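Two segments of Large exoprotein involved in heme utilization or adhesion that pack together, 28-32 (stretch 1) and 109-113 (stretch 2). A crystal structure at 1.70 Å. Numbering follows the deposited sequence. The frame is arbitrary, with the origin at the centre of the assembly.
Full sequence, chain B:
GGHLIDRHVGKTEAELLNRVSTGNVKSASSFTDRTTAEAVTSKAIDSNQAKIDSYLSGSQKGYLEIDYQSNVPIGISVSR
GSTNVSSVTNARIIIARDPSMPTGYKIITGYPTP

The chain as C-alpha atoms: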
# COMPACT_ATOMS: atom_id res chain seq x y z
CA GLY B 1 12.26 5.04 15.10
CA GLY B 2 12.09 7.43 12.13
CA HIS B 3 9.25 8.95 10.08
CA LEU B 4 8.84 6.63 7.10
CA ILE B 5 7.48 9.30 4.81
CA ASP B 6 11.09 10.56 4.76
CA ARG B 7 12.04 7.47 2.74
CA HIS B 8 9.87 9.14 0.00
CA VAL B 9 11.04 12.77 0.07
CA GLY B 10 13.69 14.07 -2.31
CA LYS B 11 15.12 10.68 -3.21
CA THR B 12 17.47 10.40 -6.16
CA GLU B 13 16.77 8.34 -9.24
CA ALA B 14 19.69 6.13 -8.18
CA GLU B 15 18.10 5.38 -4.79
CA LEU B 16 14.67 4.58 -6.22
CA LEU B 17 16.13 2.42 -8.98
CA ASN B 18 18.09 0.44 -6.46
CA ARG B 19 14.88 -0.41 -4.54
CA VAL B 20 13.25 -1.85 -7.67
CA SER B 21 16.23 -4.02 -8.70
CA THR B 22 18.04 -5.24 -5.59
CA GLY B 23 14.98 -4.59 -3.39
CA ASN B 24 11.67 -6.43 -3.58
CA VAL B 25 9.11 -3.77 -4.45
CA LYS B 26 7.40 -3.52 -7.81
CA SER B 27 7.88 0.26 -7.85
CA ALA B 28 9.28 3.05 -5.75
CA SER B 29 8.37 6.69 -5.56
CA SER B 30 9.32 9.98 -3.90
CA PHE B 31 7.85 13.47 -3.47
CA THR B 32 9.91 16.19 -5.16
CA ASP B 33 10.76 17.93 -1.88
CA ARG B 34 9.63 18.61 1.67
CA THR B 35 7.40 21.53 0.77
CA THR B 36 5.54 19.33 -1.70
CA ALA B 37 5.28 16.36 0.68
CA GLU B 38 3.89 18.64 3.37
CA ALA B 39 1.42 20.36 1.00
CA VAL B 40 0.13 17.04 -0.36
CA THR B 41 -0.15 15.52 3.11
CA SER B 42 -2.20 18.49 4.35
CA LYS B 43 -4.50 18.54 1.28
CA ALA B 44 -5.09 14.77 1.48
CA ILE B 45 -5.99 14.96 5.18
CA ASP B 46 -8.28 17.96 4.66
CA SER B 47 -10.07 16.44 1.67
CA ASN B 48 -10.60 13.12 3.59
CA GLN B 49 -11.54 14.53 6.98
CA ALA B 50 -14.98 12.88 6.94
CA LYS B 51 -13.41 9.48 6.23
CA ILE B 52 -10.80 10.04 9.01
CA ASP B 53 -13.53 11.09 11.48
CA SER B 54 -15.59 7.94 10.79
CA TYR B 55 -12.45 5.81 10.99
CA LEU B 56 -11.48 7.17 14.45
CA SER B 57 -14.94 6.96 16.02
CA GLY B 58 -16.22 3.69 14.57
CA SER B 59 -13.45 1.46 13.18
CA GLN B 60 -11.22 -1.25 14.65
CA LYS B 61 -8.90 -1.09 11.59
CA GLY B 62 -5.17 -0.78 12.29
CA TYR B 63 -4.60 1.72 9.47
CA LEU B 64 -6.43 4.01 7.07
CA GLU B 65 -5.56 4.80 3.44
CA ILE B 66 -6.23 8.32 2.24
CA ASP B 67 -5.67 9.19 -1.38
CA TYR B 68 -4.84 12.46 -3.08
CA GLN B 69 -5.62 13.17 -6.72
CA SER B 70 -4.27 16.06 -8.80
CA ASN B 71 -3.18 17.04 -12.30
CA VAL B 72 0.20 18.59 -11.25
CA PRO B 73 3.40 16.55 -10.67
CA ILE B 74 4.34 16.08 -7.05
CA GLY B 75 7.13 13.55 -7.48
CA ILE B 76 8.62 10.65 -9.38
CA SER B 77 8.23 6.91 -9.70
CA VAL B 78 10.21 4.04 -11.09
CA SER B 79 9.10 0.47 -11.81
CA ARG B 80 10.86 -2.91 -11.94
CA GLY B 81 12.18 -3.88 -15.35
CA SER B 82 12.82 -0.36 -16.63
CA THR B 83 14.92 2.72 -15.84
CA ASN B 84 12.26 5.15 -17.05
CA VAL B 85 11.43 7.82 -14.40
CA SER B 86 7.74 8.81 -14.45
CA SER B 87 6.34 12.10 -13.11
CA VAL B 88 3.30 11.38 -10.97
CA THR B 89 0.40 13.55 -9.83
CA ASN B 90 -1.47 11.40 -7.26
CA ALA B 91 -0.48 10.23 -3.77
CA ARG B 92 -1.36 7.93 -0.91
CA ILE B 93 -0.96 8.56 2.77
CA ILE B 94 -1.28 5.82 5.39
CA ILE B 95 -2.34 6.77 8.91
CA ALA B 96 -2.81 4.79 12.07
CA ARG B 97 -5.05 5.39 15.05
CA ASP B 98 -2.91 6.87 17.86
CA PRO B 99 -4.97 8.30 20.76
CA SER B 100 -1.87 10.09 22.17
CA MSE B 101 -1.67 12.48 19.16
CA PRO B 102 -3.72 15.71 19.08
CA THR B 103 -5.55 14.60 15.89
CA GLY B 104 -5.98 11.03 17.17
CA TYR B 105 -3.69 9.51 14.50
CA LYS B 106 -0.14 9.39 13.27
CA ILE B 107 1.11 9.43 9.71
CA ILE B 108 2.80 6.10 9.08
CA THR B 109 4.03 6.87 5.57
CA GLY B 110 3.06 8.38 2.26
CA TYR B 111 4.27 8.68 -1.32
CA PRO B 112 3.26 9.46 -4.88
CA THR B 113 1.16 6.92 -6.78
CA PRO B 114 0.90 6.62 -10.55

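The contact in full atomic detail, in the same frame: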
# COMPACT_ATOMS: atom_id res chain seq x y z
N ALA B 28 8.84 2.21 -6.84
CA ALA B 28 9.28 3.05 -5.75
C ALA B 28 9.09 4.49 -6.16
O ALA B 28 9.41 4.88 -7.27
CB ALA B 28 10.72 2.76 -5.44
N SER B 29 8.65 5.31 -5.23
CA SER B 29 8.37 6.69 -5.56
C SER B 29 8.80 7.65 -4.44
O SER B 29 9.03 7.24 -3.29
CB SER B 29 6.89 6.83 -5.85
OG SER B 29 6.12 6.55 -4.67
N SER B 30 8.84 8.93 -4.79
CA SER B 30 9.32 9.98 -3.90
C SER B 30 8.70 11.32 -4.29
O SER B 30 8.64 11.65 -5.48
CB SER B 30 10.84 10.10 -3.99
OG SER B 30 11.31 11.16 -3.19
N PHE B 31 8.26 12.08 -3.28
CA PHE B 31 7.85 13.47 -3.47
C PHE B 31 9.07 14.29 -3.87
O PHE B 31 10.20 13.99 -3.49
CB PHE B 31 7.27 14.07 -2.19
CG PHE B 31 5.99 13.43 -1.76
CD1 PHE B 31 4.80 13.67 -2.46
CD2 PHE B 31 5.96 12.57 -0.67
CE1 PHE B 31 3.63 13.09 -2.06
CE2 PHE B 31 4.80 12.01 -0.26
CZ PHE B 31 3.62 12.25 -0.97
N THR B 32 8.83 15.32 -4.65
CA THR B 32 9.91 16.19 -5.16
C THR B 32 10.75 16.77 -4.02
O THR B 32 11.96 16.83 -4.11
CB THR B 32 9.31 17.33 -5.93
OG1 THR B 32 8.53 16.78 -6.99
CG2 THR B 32 10.40 18.22 -6.55
N THR B 109 3.20 6.56 6.75
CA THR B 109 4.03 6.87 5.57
C THR B 109 3.16 7.50 4.50
O THR B 109 1.96 7.69 4.68
CB THR B 109 4.73 5.59 5.03
OG1 THR B 109 5.75 5.94 4.07
CG2 THR B 109 3.76 4.63 4.46
N GLY B 110 3.80 7.87 3.41
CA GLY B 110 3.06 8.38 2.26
C GLY B 110 4.01 8.57 1.09
O GLY B 110 5.20 8.71 1.28
N TYR B 111 3.45 8.58 -0.12
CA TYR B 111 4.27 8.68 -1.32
C TYR B 111 3.41 8.87 -2.56
O TYR B 111 2.21 8.59 -2.55
CB TYR B 111 5.13 7.43 -1.52
CG TYR B 111 4.47 6.09 -1.19
CD1 TYR B 111 3.50 5.52 -2.02
CD2 TYR B 111 4.84 5.42 -0.04
CE1 TYR B 111 2.92 4.28 -1.68
CE2 TYR B 111 4.30 4.20 0.30
CZ TYR B 111 3.34 3.64 -0.53
OH TYR B 111 2.86 2.43 -0.16
N PRO B 112 4.04 9.31 -3.65
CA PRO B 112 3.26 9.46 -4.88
C PRO B 112 2.81 8.11 -5.43
O PRO B 112 3.49 7.10 -5.20
CB PRO B 112 4.24 10.11 -5.85
CG PRO B 112 5.29 10.76 -5.00
CD PRO B 112 5.38 9.92 -3.75
N THR B 113 1.69 8.12 -6.15
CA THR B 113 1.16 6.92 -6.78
C THR B 113 0.84 7.23 -8.23
O THR B 113 0.30 8.27 -8.51
CB THR B 113 -0.10 6.38 -6.05
OG1 THR B 113 -1.08 7.42 -5.91
CG2 THR B 113 0.25 5.86 -4.68

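Two strands meet here almost at right angles, and a single hydrogen bond, from a side chain to a backbone carbonyl, is all the hydrogen bonding that joins them. The axes of strand 28-31 and strand 109-113 run at 101° to each other and come within 5.2 Å. At such an angle the two backbones cannot run side by side as sheet partners do, so the contact depends on what side chains can reach. The nearest CA pairs, S30 CA to Y111 CA at 5.8 Å and S29 CA to P112 CA at 5.9 Å, mark the crossing point.

The polar link belongs to S29. Its CA-to-CB bond points toward the other strand, and with chi1 in the p well its hydroxyl donates to the carbonyl of P112, S29 OG to P112 O at 2.7 Å. Proline has no backbone NH to offer, but its carbonyl remains a good acceptor. The same hydroxyl also packs against Y111, with S29 OG 3.4 Å from Y111 CB. Beyond that point Y111 leads away from the crossing, and its own hydroxyl is satisfied elsewhere in the structure.

F31 and P112 make the apolar part of the contact. The CA-to-CB bond of F31 points sideways, but chi1 in the m well brings the ring nearer the second strand, where P112 lies over one face. P112 CD sits 3.8 Å from the centroid of the F31 ring and only 3° off its normal, a nearly ideal CH-pi arrangement: the C-H bonds beside a proline nitrogen are slightly polarised and match the electron-rich ring face. P112 CG adds apolar packing at 3.9 Å from F31 CD1. The proline ring also fits against the first strand's backbone, with P112 CG 3.5 Å from S30 O and P112 CD 3.6 Å from F31 N. P112 accordingly has the largest area covered by the opposing stretch, 82 Å² of the residue.

The F31 ring also extends to the backbone before the proline, F31 CE2 lying 3.5 Å from Y111 CA and 3.7 Å from G110 O. G110 presents no side chain here; an ideal CB would lie 4.4 Å from F31 CE2. The carbonyl oxygen of G110 is the only polar atom that this contact buries without a partner anywhere in the model.

The rule to read from this crossing is economical: one serine for the hydrogen bond, one aromatic-proline pair for most of the covered surface, with 264 Å² buried in total.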